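Local coordinates for DNA protection during starvation protein (Agrobacterium tumefaciens, PDB 1O9R), which forms a hollow dodecamer that oxidises ferrous iron with hydrogen peroxide and stores it as a ferric mineral, shielding DNA from hydroxyl radicals without binding it, at residues Asp105-Leu110 and Ala156-Lys161; Ala33-Gln38 and Ile111-Glu116; Asn8-Asn13 and Val74-Thr79; Lys15-Gly20 and Asp129-Pro134; Asn119-Ala124 and Thr141-Asp146. One frame throughout, in Å; residues are numbered along the deposited sequence.

How the interactions relate
The five contacts are spread along one elongated, all-helical subunit of ferritin type. Interactions 1, 2, 4 and 5 share helix 103-130; 1 and 2 lie about 12 Å apart between centres, touching through Leu110 on Val35 and Val158 on Ile111. At the other end interactions 3 and 4 share helix 12-42, with centres about 9 Å apart, and are joined by Lys15, whose NZ reaches the carbonyls of Asn8 and Leu10. Interaction 5 lies between these ends, about 15 Å from the centres of both 2 and 4. Along the chain, 5 is nested within the loop closed by 1, and 2 within that of 4. Together they hold the bundle repeated twelve times in the hollow shell.

Interaction 1. Residues Asp105-Leu110 and Ala156-Lys161; sequences DHLDAL and AHVQEK
Leu107 and Val158 bring methyl groups together where the C-terminal tail leaves helix 134-156 and runs past the start of helix 103-130. CD1 of Leu107 does most of the touching: it lies 4.0 Å from CG1 of Val158 and 3.8 Å from CB of His157. The Leu107 and Val158 side chains slide past each other in opposite directions, and CG1 of Val158 also comes within 4.1 Å of CB of Leu107. Against His157 the leucine crosses at about a right angle, its methyl meeting the first carbon of the side chain and lying oblique to the imidazole. At the margin, OD2 of Asp108 comes no nearer than 4.5 Å to CG1 of Val158, a loose approach by a carboxylate on the more exposed side.

Val158 has CG1 opposite its carbonyl carbon (chi1 -56°), and that torsion directs the methyl at Leu107. A branched residue suits this spot because its two methyls can serve two neighbours: while CG1 meets Leu107, CG2 packs on Ile111 one turn further along the same helix. His157 is fixed from elsewhere, since its ND1 is hydrogen-bonded to the carbonyl O of Phe153 and its ring meets Phe48 of a neighbouring subunit edge to face. The histidine can therefore give an aliphatic CB to its own chain and an aromatic surface to the next.

Farther out, Leu107 also rests on Leu154 of helix 134-156, while Leu110 packs on Val35 and Ala39 of helix 12-42, so the tail joins the end of the ferritin-like four-helix bundle where helix 103-130 packs on both helices.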
# COMPACT_ATOMS: atom_id res chain seq x y z
N ASP A 105 19.81 23.80 23.81
CA ASP A 105 19.45 23.57 25.20
C ASP A 105 18.56 22.33 25.35
O ASP A 105 18.76 21.51 26.25
CB ASP A 105 18.79 24.81 25.85
CG ASP A 105 19.72 26.00 26.04
OD1 ASP A 105 20.90 25.70 26.13
OD2 ASP A 105 19.15 27.11 26.07
N HIS A 106 17.66 22.13 24.36
CA HIS A 106 16.85 20.90 24.41
C HIS A 106 17.71 19.72 24.08
O HIS A 106 17.49 18.71 24.74
CB HIS A 106 15.73 21.03 23.33
CG HIS A 106 14.53 21.80 23.79
ND1 HIS A 106 13.62 21.39 24.75
CD2 HIS A 106 14.11 23.05 23.41
CE1 HIS A 106 12.69 22.32 24.95
NE2 HIS A 106 12.99 23.33 24.15
N LEU A 107 18.61 19.82 23.08
CA LEU A 107 19.48 18.67 22.81
C LEU A 107 20.29 18.28 24.05
O LEU A 107 20.38 17.09 24.32
CB LEU A 107 20.44 18.99 21.66
CG LEU A 107 19.76 19.10 20.27
CD1 LEU A 107 20.71 19.68 19.23
CD2 LEU A 107 19.29 17.69 19.85
N ASP A 108 20.84 19.28 24.79
CA ASP A 108 21.62 18.82 25.97
C ASP A 108 20.73 18.18 27.00
O ASP A 108 21.15 17.19 27.62
CB ASP A 108 22.28 20.10 26.58
CG ASP A 108 23.47 20.58 25.80
OD1 ASP A 108 23.78 21.80 25.96
OD2 ASP A 108 24.13 19.82 25.06
N ALA A 109 19.51 18.66 27.23
CA ALA A 109 18.58 18.11 28.20
C ALA A 109 18.12 16.68 27.80
O ALA A 109 18.01 15.77 28.63
CB ALA A 109 17.41 19.07 28.45
N LEU A 110 17.90 16.57 26.48
CA LEU A 110 17.51 15.24 25.97
C LEU A 110 18.68 14.26 26.06
O LEU A 110 18.46 13.10 26.41
CB LEU A 110 17.08 15.40 24.49
CG LEU A 110 15.74 16.10 24.28
CD1 LEU A 110 15.64 16.55 22.84
CD2 LEU A 110 14.58 15.18 24.69
N ALA A 156 25.28 13.40 17.98
CA ALA A 156 25.91 13.77 16.75
C ALA A 156 25.53 15.19 16.27
O ALA A 156 26.30 15.75 15.49
CB ALA A 156 25.65 12.79 15.61
N HIS A 157 24.51 15.77 16.85
CA HIS A 157 24.16 17.15 16.53
C HIS A 157 25.02 18.12 17.34
O HIS A 157 25.07 19.28 16.90
CB HIS A 157 22.69 17.43 16.89
CG HIS A 157 21.68 16.90 15.92
ND1 HIS A 157 21.16 15.62 15.96
CD2 HIS A 157 21.09 17.52 14.86
CE1 HIS A 157 20.33 15.48 14.93
NE2 HIS A 157 20.24 16.61 14.25
N VAL A 158 25.68 17.68 18.39
CA VAL A 158 26.42 18.65 19.23
C VAL A 158 27.89 18.26 19.29
O VAL A 158 28.68 19.15 19.70
CB VAL A 158 25.88 18.74 20.66
CG1 VAL A 158 24.38 19.08 20.67
CG2 VAL A 158 26.07 17.45 21.50
N GLN A 159 28.29 17.10 18.77
CA GLN A 159 29.70 16.71 18.86
C GLN A 159 30.60 17.57 17.97
O GLN A 159 31.80 17.66 18.29
CB GLN A 159 29.90 15.22 18.54
CG GLN A 159 29.41 14.35 19.69
CD GLN A 159 29.11 12.94 19.27
OE1 GLN A 159 28.71 12.72 18.12
NE2 GLN A 159 29.32 11.98 20.16
N GLU A 160 30.05 18.13 16.92
CA GLU A 160 30.79 19.13 16.13
C GLU A 160 29.82 20.30 15.97
O GLU A 160 28.58 20.21 16.12
CB GLU A 160 31.30 18.63 14.79
CG GLU A 160 32.30 17.54 14.80
CD GLU A 160 33.71 17.98 15.15
OE1 GLU A 160 33.98 19.18 15.29
OE2 GLU A 160 34.52 17.08 15.32
N LYS A 161 30.36 21.51 15.71
CA LYS A 161 29.56 22.72 15.64
C LYS A 161 29.43 23.25 14.21
O LYS A 161 28.87 24.31 13.93
CB LYS A 161 30.32 23.82 16.44
CG LYS A 161 30.47 23.33 17.91
CD LYS A 161 30.93 24.49 18.80
CE LYS A 161 31.22 24.02 20.21
NZ LYS A 161 29.96 23.62 20.91

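Interaction 2. Residues Ala33-Gln38 and Ile111-Glu116; sequences ALVTKQ and IERYGE
Tyr114 reaches from helix 103-130 to helix 12-42 and places its hydroxyl against Thr36. The bond runs from Tyr114 OH as donor to Thr36 OG1, at 2.8 Å, and it is the tight part of the contact. The threonine oxygen sits at the edge of the phenol, near the ring plane, 3.6 Å from CE2, and the two side chains cross at about a right angle. Thr36 keeps OG1 beside its own backbone N (chi1 -62°), which also allows the hydroxyl to bond to the carbonyl O of Leu32 one turn earlier. One buried oxygen thus accepts from the tyrosine and is tied to its own helix. The threonine methyl is used as well, since CG2 lies 3.6 Å from Tyr114 OH. Tyrosine suits its position because the ring spans the gap through apolar surroundings, touching Leu32, Leu62 and Leu154, and carries a polar group only at its far end.

The other half is looser. CG2 of Val35 approaches CD of Arg113 at 4.2 Å, with the side chains at about a right angle and only carbon meeting carbon. The arginine is extended from CG to NE, so its aliphatic part passes the valine while its head goes to a connecting loop. There NE bonds to the carbonyl O of Lys94, and NH1 turns back to that of Ala109. On the outward side of helix 103-130, Glu112 is exposed to solvent.

An apolar core crossed by a buried hydroxyl pair links two helices of the ferritin-like four-helix bundle here; His40, an iron ligand, follows Thr36 by one turn.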
# COMPACT_ATOMS: atom_id res chain seq x y z
N ALA A 33 9.33 9.29 27.20
CA ALA A 33 8.40 9.53 26.08
C ALA A 33 7.75 10.90 26.27
O ALA A 33 7.58 11.64 25.28
CB ALA A 33 7.35 8.42 26.06
N LEU A 34 7.35 11.27 27.50
CA LEU A 34 6.73 12.59 27.72
C LEU A 34 7.75 13.69 27.49
O LEU A 34 7.39 14.73 26.88
CB LEU A 34 6.21 12.69 29.17
CG LEU A 34 5.10 11.68 29.50
CD1 LEU A 34 4.69 11.84 30.98
CD2 LEU A 34 3.89 11.83 28.59
N VAL A 35 8.99 13.49 27.92
CA VAL A 35 10.05 14.46 27.71
C VAL A 35 10.26 14.75 26.23
O VAL A 35 10.51 15.88 25.79
CB VAL A 35 11.35 13.85 28.33
CG1 VAL A 35 12.56 14.43 27.72
CG2 VAL A 35 11.32 14.10 29.86
N THR A 36 10.24 13.67 25.42
CA THR A 36 10.51 13.79 24.00
C THR A 36 9.51 14.72 23.31
O THR A 36 9.94 15.57 22.51
CB THR A 36 10.49 12.37 23.40
OG1 THR A 36 11.56 11.61 24.02
CG2 THR A 36 10.76 12.35 21.92
N LYS A 37 8.22 14.56 23.65
CA LYS A 37 7.22 15.44 23.06
C LYS A 37 7.31 16.85 23.67
O LYS A 37 7.17 17.83 22.94
CB LYS A 37 5.82 14.86 23.26
CG LYS A 37 5.46 13.76 22.25
CD LYS A 37 5.12 14.41 20.88
CE LYS A 37 4.66 13.29 19.92
NZ LYS A 37 4.22 14.01 18.66
N GLN A 38 7.63 16.97 24.97
CA GLN A 38 7.79 18.30 25.60
C GLN A 38 8.82 19.09 24.83
O GLN A 38 8.64 20.29 24.51
CB GLN A 38 8.17 18.06 27.08
CG GLN A 38 8.51 19.43 27.76
CD GLN A 38 7.29 20.27 27.93
OE1 GLN A 38 7.45 21.53 28.04
NE2 GLN A 38 6.12 19.79 27.95
N ILE A 111 19.87 14.71 25.73
CA ILE A 111 21.05 13.81 25.79
C ILE A 111 21.24 13.28 27.21
O ILE A 111 21.51 12.11 27.43
CB ILE A 111 22.30 14.52 25.30
CG1 ILE A 111 22.22 14.68 23.76
CG2 ILE A 111 23.60 13.79 25.70
CD1 ILE A 111 23.15 15.73 23.18
N GLU A 112 21.02 14.16 28.24
CA GLU A 112 21.20 13.65 29.59
C GLU A 112 20.20 12.53 29.90
O GLU A 112 20.57 11.53 30.53
CB GLU A 112 21.07 14.78 30.63
CG GLU A 112 22.23 15.76 30.62
CD GLU A 112 22.16 16.77 31.78
OE1 GLU A 112 21.21 16.76 32.61
OE2 GLU A 112 23.14 17.56 31.80
N ARG A 113 18.95 12.73 29.49
CA ARG A 113 17.88 11.77 29.87
C ARG A 113 17.99 10.53 29.02
O ARG A 113 17.72 9.43 29.52
CB ARG A 113 16.52 12.50 29.88
CG ARG A 113 16.50 13.52 31.05
CD ARG A 113 15.35 14.51 30.86
NE ARG A 113 15.32 15.46 32.00
CZ ARG A 113 16.16 16.49 32.10
NH1 ARG A 113 17.09 16.78 31.23
NH2 ARG A 113 16.10 17.31 33.20
N TYR A 114 18.18 10.71 27.72
CA TYR A 114 18.36 9.54 26.87
C TYR A 114 19.57 8.72 27.29
O TYR A 114 19.53 7.48 27.28
CB TYR A 114 18.55 9.95 25.36
CG TYR A 114 17.20 10.02 24.65
CD1 TYR A 114 16.88 9.02 23.73
CD2 TYR A 114 16.35 11.08 24.85
CE1 TYR A 114 15.63 9.13 23.07
CE2 TYR A 114 15.11 11.17 24.24
CZ TYR A 114 14.81 10.16 23.35
OH TYR A 114 13.55 10.20 22.72
N GLY A 115 20.68 9.37 27.71
CA GLY A 115 21.84 8.64 28.21
C GLY A 115 21.50 7.82 29.46
O GLY A 115 21.86 6.65 29.57
N GLU A 116 20.74 8.48 30.37
CA GLU A 116 20.37 7.72 31.59
C GLU A 116 19.50 6.52 31.29
O GLU A 116 19.73 5.39 31.79
CB GLU A 116 19.69 8.67 32.60
CG GLU A 116 20.75 9.64 33.13
CD GLU A 116 20.16 10.81 33.86
OE1 GLU A 116 20.92 11.58 34.50
OE2 GLU A 116 18.93 10.98 33.79

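Interaction 3. Residues Asn8-Asn13 and Val74-Thr79; sequences NDLPSN and VQLGGT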
# COMPACT_ATOMS: atom_id res chain seq x y z
N ASN A 8 3.47 -20.36 32.51
CA ASN A 8 4.84 -19.90 32.27
C ASN A 8 5.78 -20.42 33.38
O ASN A 8 5.52 -20.06 34.53
CB ASN A 8 4.87 -18.38 32.17
CG ASN A 8 6.18 -17.86 31.68
OD1 ASN A 8 6.30 -17.01 30.71
ND2 ASN A 8 7.25 -18.29 32.28
N ASP A 9 6.76 -21.25 33.05
CA ASP A 9 7.54 -21.92 34.13
C ASP A 9 8.84 -21.24 34.48
O ASP A 9 9.71 -21.86 35.15
CB ASP A 9 7.78 -23.40 33.79
CG ASP A 9 8.77 -23.69 32.69
OD1 ASP A 9 9.36 -22.76 32.11
OD2 ASP A 9 9.06 -24.89 32.39
N LEU A 10 9.06 -19.97 34.15
CA LEU A 10 10.23 -19.24 34.67
C LEU A 10 10.16 -19.31 36.18
O LEU A 10 9.08 -19.12 36.79
CB LEU A 10 10.18 -17.75 34.26
CG LEU A 10 11.44 -16.96 34.58
CD1 LEU A 10 12.65 -17.37 33.77
CD2 LEU A 10 11.18 -15.46 34.39
N PRO A 11 11.23 -19.69 36.86
CA PRO A 11 11.15 -19.79 38.32
C PRO A 11 10.57 -18.59 39.00
O PRO A 11 10.81 -17.43 38.61
CB PRO A 11 12.61 -20.06 38.72
CG PRO A 11 13.14 -20.78 37.53
CD PRO A 11 12.56 -20.01 36.32
N SER A 12 9.78 -18.80 40.06
CA SER A 12 9.12 -17.71 40.76
C SER A 12 10.09 -16.64 41.23
O SER A 12 9.72 -15.45 41.17
CB SER A 12 8.36 -18.23 42.00
OG SER A 12 7.37 -19.13 41.52
N ASN A 13 11.26 -16.99 41.75
CA ASN A 13 12.17 -15.94 42.23
C ASN A 13 12.65 -15.11 41.03
O ASN A 13 12.82 -13.89 41.21
CB ASN A 13 13.36 -16.47 43.02
CG ASN A 13 13.02 -17.11 44.34
OD1 ASN A 13 11.97 -16.83 44.91
ND2 ASN A 13 13.88 -17.99 44.84
N VAL A 74 3.22 -8.43 32.75
CA VAL A 74 1.97 -9.18 32.92
C VAL A 74 2.09 -10.62 32.51
O VAL A 74 1.46 -11.50 33.11
CB VAL A 74 0.81 -8.45 32.18
CG1 VAL A 74 0.70 -7.03 32.82
CG2 VAL A 74 0.91 -8.14 30.73
N GLN A 75 2.89 -10.89 31.48
CA GLN A 75 3.15 -12.26 31.07
C GLN A 75 3.71 -13.06 32.26
O GLN A 75 3.44 -14.26 32.32
CB GLN A 75 4.18 -12.32 29.93
CG GLN A 75 3.54 -11.86 28.60
CD GLN A 75 4.61 -11.47 27.61
OE1 GLN A 75 5.68 -12.04 27.54
NE2 GLN A 75 4.36 -10.39 26.85
N LEU A 76 4.52 -12.44 33.08
CA LEU A 76 5.14 -13.12 34.24
C LEU A 76 4.20 -13.12 35.42
O LEU A 76 4.72 -13.55 36.48
CB LEU A 76 6.51 -12.53 34.48
CG LEU A 76 7.50 -12.65 33.32
CD1 LEU A 76 8.81 -11.98 33.72
CD2 LEU A 76 7.71 -14.11 32.92
N GLY A 77 2.97 -12.68 35.33
CA GLY A 77 2.03 -12.76 36.46
C GLY A 77 2.01 -11.47 37.26
O GLY A 77 1.37 -11.48 38.32
N GLY A 78 2.74 -10.44 36.89
CA GLY A 78 2.75 -9.17 37.63
C GLY A 78 1.68 -8.21 37.13
O GLY A 78 0.85 -8.49 36.26
N THR A 79 1.78 -7.03 37.71
CA THR A 79 0.93 -5.87 37.36
C THR A 79 1.82 -4.80 36.75
O THR A 79 2.78 -4.32 37.35
CB THR A 79 0.26 -5.33 38.64
OG1 THR A 79 -0.54 -6.39 39.20
CG2 THR A 79 -0.63 -4.15 38.29
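A Schellman motif closes helix 48-75, and the chain segment leading into helix 12-42 packs against that turn. Gly77, with positive phi (95°), is its C-prime residue: its N bonds to Val74 O at 2.9 Å, while Gly78 N reaches back to Val73 O. Glycine fits because a side chain at these backbone angles would press on the preceding carbonyl. The turn presents Leu76, the hub of the contact. Its CG stands opposite the carbonyl carbon (chi1 -60°), extending the isobutyl group toward residues 8-13. Leu10 meets it at a slant, and Leu76 also rests on Asp133, Val18 and Ile19, so an apolar residue is well placed in this buried spot. The Asn8 side chain likewise crosses that of Leu76 at a slant, and its backbone carbonyl accepts a hydrogen bond from Lys15. The next residue, Asp9, ties the segment to a neighbouring subunit, so this N-terminal stretch of chain serves both its own bundle and the dodecamer. Gln75, buried next to Leu76, has OE1 hydrogen-bonded to Arg72, one turn back in the helix. The centre of the contact is methyl against methyl, Leu10 CD2 lying 4.0 Å from Leu76 CD2.

Interaction 4. Residues Lys15-Gly20 and Asp129-Pro134; sequences KSTVIG and DEAGDP
Thr17 and Ala131 bring the two backbones closest, their CA atoms 7.1 Å apart, where the second turn of helix 12-42 faces the bend that joins helix 103-130 to helix 134-156. Gly132 makes that bend: with phi of 87° it closes a Schellman motif at the end of helix 103-130, its N bonded to Asp129 O at 2.9 Å. Glycine tolerates the positive phi, at which a side chain would strike the preceding carbonyl oxygen. Asp133 follows directly as the N-cap of helix 134-156.

Ala131 offers a single methyl, and its small size lets the bend come in close. CB of Ala131 lies 3.8 Å from CG2 of Val18 and 4.2 Å from CG2 of Thr17, between two neighbouring residues of one helix. The threonine lends only its methyl to this meeting; its OG1 bonds back to the carbonyl O of Asn13 at the exposed margin.

Val18 is shared with Asp133. One carboxylate oxygen, OD2, lies against both valine methyls, 3.6 Å from CG1 and 3.9 Å from CG2, as the two side chains cross at a slant. The aspartate extends to this place because its CG points opposite the backbone N (chi1 -175°).

A buried carboxylate beside methyl groups needs polar partners elsewhere, and Asp133 has them: OD1 forms a salt bridge with Arg72, OD2 bonds to the hydroxyl of Thr136, and the side chain caps the new helix. Those partners, together with the helix N-terminus, would probably favour the ionised form, while Val18 and Leu76 supply an apolar lining.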
# COMPACT_ATOMS: atom_id res chain seq x y z
N LYS A 15 10.90 -14.61 38.24
CA LYS A 15 9.76 -13.76 37.88
C LYS A 15 9.73 -12.52 38.76
O LYS A 15 9.55 -11.38 38.27
CB LYS A 15 8.44 -14.48 37.98
CG LYS A 15 8.17 -15.60 36.96
CD LYS A 15 6.78 -16.14 37.24
CE LYS A 15 6.31 -17.10 36.14
NZ LYS A 15 6.49 -18.51 36.54
N SER A 16 9.86 -12.70 40.09
CA SER A 16 9.78 -11.50 40.95
C SER A 16 10.89 -10.52 40.65
O SER A 16 10.69 -9.27 40.58
CB SER A 16 9.90 -12.05 42.40
OG SER A 16 9.78 -10.98 43.35
N THR A 17 12.12 -11.01 40.50
CA THR A 17 13.24 -10.12 40.21
C THR A 17 13.00 -9.32 38.91
O THR A 17 13.22 -8.11 38.81
CB THR A 17 14.56 -10.88 40.05
OG1 THR A 17 14.82 -11.53 41.35
CG2 THR A 17 15.79 -10.10 39.66
N VAL A 18 12.61 -10.11 37.90
CA VAL A 18 12.53 -9.43 36.58
C VAL A 18 11.32 -8.51 36.55
O VAL A 18 11.39 -7.44 35.89
CB VAL A 18 12.53 -10.43 35.45
CG1 VAL A 18 12.21 -9.81 34.12
CG2 VAL A 18 13.91 -11.13 35.40
N ILE A 19 10.17 -8.81 37.17
CA ILE A 19 9.07 -7.84 37.24
C ILE A 19 9.57 -6.53 37.81
O ILE A 19 9.22 -5.45 37.33
CB ILE A 19 7.91 -8.45 38.08
CG1 ILE A 19 7.24 -9.54 37.19
CG2 ILE A 19 6.94 -7.36 38.53
CD1 ILE A 19 6.28 -10.38 38.06
N GLY A 20 10.41 -6.55 38.89
CA GLY A 20 10.93 -5.30 39.44
C GLY A 20 11.77 -4.49 38.46
O GLY A 20 11.63 -3.29 38.34
N ASP A 129 19.44 -11.33 32.31
CA ASP A 129 20.17 -12.56 31.97
C ASP A 129 20.65 -13.24 33.26
O ASP A 129 20.59 -14.47 33.40
CB ASP A 129 21.45 -12.17 31.21
CG ASP A 129 22.42 -13.31 31.00
OD1 ASP A 129 23.48 -13.37 31.68
OD2 ASP A 129 22.12 -14.17 30.19
N GLU A 130 21.14 -12.44 34.21
CA GLU A 130 21.62 -13.06 35.48
C GLU A 130 20.49 -13.77 36.20
O GLU A 130 20.73 -14.79 36.89
CB GLU A 130 22.19 -11.93 36.31
CG GLU A 130 23.66 -11.61 36.00
CD GLU A 130 24.04 -10.39 36.84
OE1 GLU A 130 24.10 -10.55 38.07
OE2 GLU A 130 24.19 -9.27 36.31
N ALA A 131 19.26 -13.29 36.08
CA ALA A 131 18.09 -13.93 36.70
C ALA A 131 17.67 -15.17 35.91
O ALA A 131 16.79 -15.90 36.43
CB ALA A 131 16.93 -12.95 36.82
N GLY A 132 18.25 -15.52 34.77
CA GLY A 132 17.87 -16.72 34.06
C GLY A 132 16.69 -16.49 33.11
O GLY A 132 15.99 -17.43 32.74
N ASP A 133 16.54 -15.24 32.66
CA ASP A 133 15.39 -14.92 31.77
C ASP A 133 15.89 -14.31 30.47
O ASP A 133 15.83 -13.05 30.26
CB ASP A 133 14.43 -14.00 32.52
CG ASP A 133 13.14 -13.71 31.76
OD1 ASP A 133 13.02 -14.21 30.62
OD2 ASP A 133 12.30 -12.98 32.34
N PRO A 134 16.42 -15.06 29.55
CA PRO A 134 16.91 -14.52 28.29
C PRO A 134 15.77 -13.95 27.46
O PRO A 134 16.10 -13.08 26.62
CB PRO A 134 17.61 -15.68 27.58
CG PRO A 134 17.37 -16.87 28.40
CD PRO A 134 16.68 -16.52 29.67

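Interaction 5. Residues Asn119-Ala124 and Thr141-Asp146; sequences NMIRKA and TAASRD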
# COMPACT_ATOMS: atom_id res chain seq x y z
N ASN A 119 21.49 3.79 29.51
CA ASN A 119 22.38 3.03 30.41
C ASN A 119 21.62 2.22 31.42
O ASN A 119 22.04 1.09 31.77
CB ASN A 119 23.28 4.09 31.10
CG ASN A 119 24.27 4.70 30.13
OD1 ASN A 119 24.65 4.16 29.09
ND2 ASN A 119 24.80 5.89 30.43
N MET A 120 20.40 2.64 31.78
CA MET A 120 19.57 1.81 32.63
C MET A 120 19.18 0.51 31.89
O MET A 120 19.17 -0.58 32.50
CB MET A 120 18.28 2.54 32.95
CG MET A 120 17.08 1.84 33.50
SD MET A 120 15.73 2.99 33.94
CE MET A 120 16.81 4.49 34.20
N ILE A 121 18.80 0.65 30.62
CA ILE A 121 18.36 -0.54 29.87
C ILE A 121 19.55 -1.41 29.57
O ILE A 121 19.36 -2.65 29.59
CB ILE A 121 17.70 -0.02 28.57
CG1 ILE A 121 16.38 0.73 28.87
CG2 ILE A 121 17.49 -1.18 27.60
CD1 ILE A 121 15.30 -0.02 29.61
N ARG A 122 20.76 -0.89 29.37
CA ARG A 122 21.95 -1.70 29.19
C ARG A 122 22.16 -2.61 30.41
O ARG A 122 22.45 -3.81 30.31
CB ARG A 122 23.17 -0.79 28.98
CG ARG A 122 24.47 -1.43 28.53
CD ARG A 122 25.67 -0.47 28.35
NE ARG A 122 25.32 0.92 28.10
CZ ARG A 122 24.80 1.26 26.90
NH1 ARG A 122 24.77 0.39 25.88
NH2 ARG A 122 24.35 2.50 26.71
N LYS A 123 22.02 -2.02 31.63
CA LYS A 123 22.17 -2.83 32.86
C LYS A 123 21.02 -3.83 33.00
O LYS A 123 21.21 -4.95 33.47
CB LYS A 123 22.17 -1.84 34.06
CG LYS A 123 22.34 -2.63 35.39
CD LYS A 123 22.62 -1.61 36.50
CE LYS A 123 22.94 -2.39 37.78
NZ LYS A 123 21.73 -2.98 38.41
N ALA A 124 19.79 -3.46 32.57
CA ALA A 124 18.66 -4.36 32.65
C ALA A 124 18.89 -5.61 31.82
O ALA A 124 18.38 -6.67 32.25
CB ALA A 124 17.35 -3.65 32.22
N THR A 141 17.38 -5.91 25.13
CA THR A 141 18.38 -5.76 24.12
C THR A 141 17.85 -5.02 22.90
O THR A 141 18.51 -4.15 22.34
CB THR A 141 18.96 -7.11 23.74
OG1 THR A 141 19.54 -7.73 24.89
CG2 THR A 141 20.10 -6.93 22.73
N ALA A 142 16.63 -5.38 22.51
CA ALA A 142 16.03 -4.64 21.35
C ALA A 142 15.86 -3.18 21.73
O ALA A 142 16.12 -2.30 20.88
CB ALA A 142 14.69 -5.29 21.00
N ALA A 143 15.43 -2.91 22.96
CA ALA A 143 15.26 -1.51 23.39
C ALA A 143 16.59 -0.80 23.38
O ALA A 143 16.74 0.38 23.03
CB ALA A 143 14.57 -1.42 24.76
N SER A 144 17.67 -1.47 23.87
CA SER A 144 18.99 -0.90 23.94
C SER A 144 19.49 -0.50 22.56
O SER A 144 20.11 0.55 22.41
CB SER A 144 19.93 -2.00 24.52
OG SER A 144 21.26 -1.54 24.60
N ARG A 145 19.26 -1.38 21.56
CA ARG A 145 19.73 -1.01 20.23
C ARG A 145 19.10 0.29 19.76
O ARG A 145 19.79 1.21 19.25
CB ARG A 145 19.27 -2.10 19.25
CG ARG A 145 20.29 -3.23 19.35
CD ARG A 145 20.05 -4.38 18.43
NE ARG A 145 20.09 -3.91 17.02
CZ ARG A 145 19.80 -4.79 16.07
NH1 ARG A 145 19.57 -6.07 16.25
NH2 ARG A 145 19.79 -4.27 14.81
N ASP A 146 17.79 0.49 20.01
CA ASP A 146 17.18 1.77 19.55
C ASP A 146 17.59 2.90 20.50
O ASP A 146 17.75 4.03 20.00
CB ASP A 146 15.65 1.61 19.55
CG ASP A 146 15.16 0.84 18.31
OD1 ASP A 146 14.00 0.33 18.42
OD2 ASP A 146 15.91 0.75 17.33
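Ile121 packs onto the backbone and small side chains of Ala143 and Ser144, where helices 103-130 and 134-156 run antiparallel (151° between their directions) with axes 8.8 Å apart. The apolar part rests on one methyl. CG2 of Ile121 lies 3.7 Å from the backbone N of Ser144, 4.0 Å from its CB and 4.1 Å from CB of Ala143. The isoleucine torsion (chi1 -68°) sets CG2 opposite its own backbone N, from where it points across the gap. Alanine and serine suit the facing helix because short side chains let the methyl settle against the main chain itself; the CA atoms of Ile121 and Ser144 are 6.0 Å apart. Ile121 also packs on Phe140 and Leu147 of helix 134-156 and on Ser25 of helix 12-42.

Polar groups gather beside this packing. NH1 of Arg122 approaches OG of Ser144 obliquely at 4.2 Å, a proximity without a bond. The guanidinium is held within its own helix: NH2 donates to OD1 of Asn119 at 2.9 Å with a nearly straight N-H...O angle of 168°, the oxygen lying in the guanidinium plane. The bond from NE to the same OD1 is weak.

Salt bridges complete the polar edge. NH1 is paired with Asp148 of helix 134-156 in the same chain, NE with Asp9 of a neighbouring subunit, and Ser144 OG bonds to Thr135 OG1 of that subunit. These partners probably balance the buried charge and restrict the group's rotation. Ile121 packing and the Arg122-Asp148 salt bridge thus join the helices, while Asp9 and Thr135 of the neighbouring subunit tie the pair into the shell.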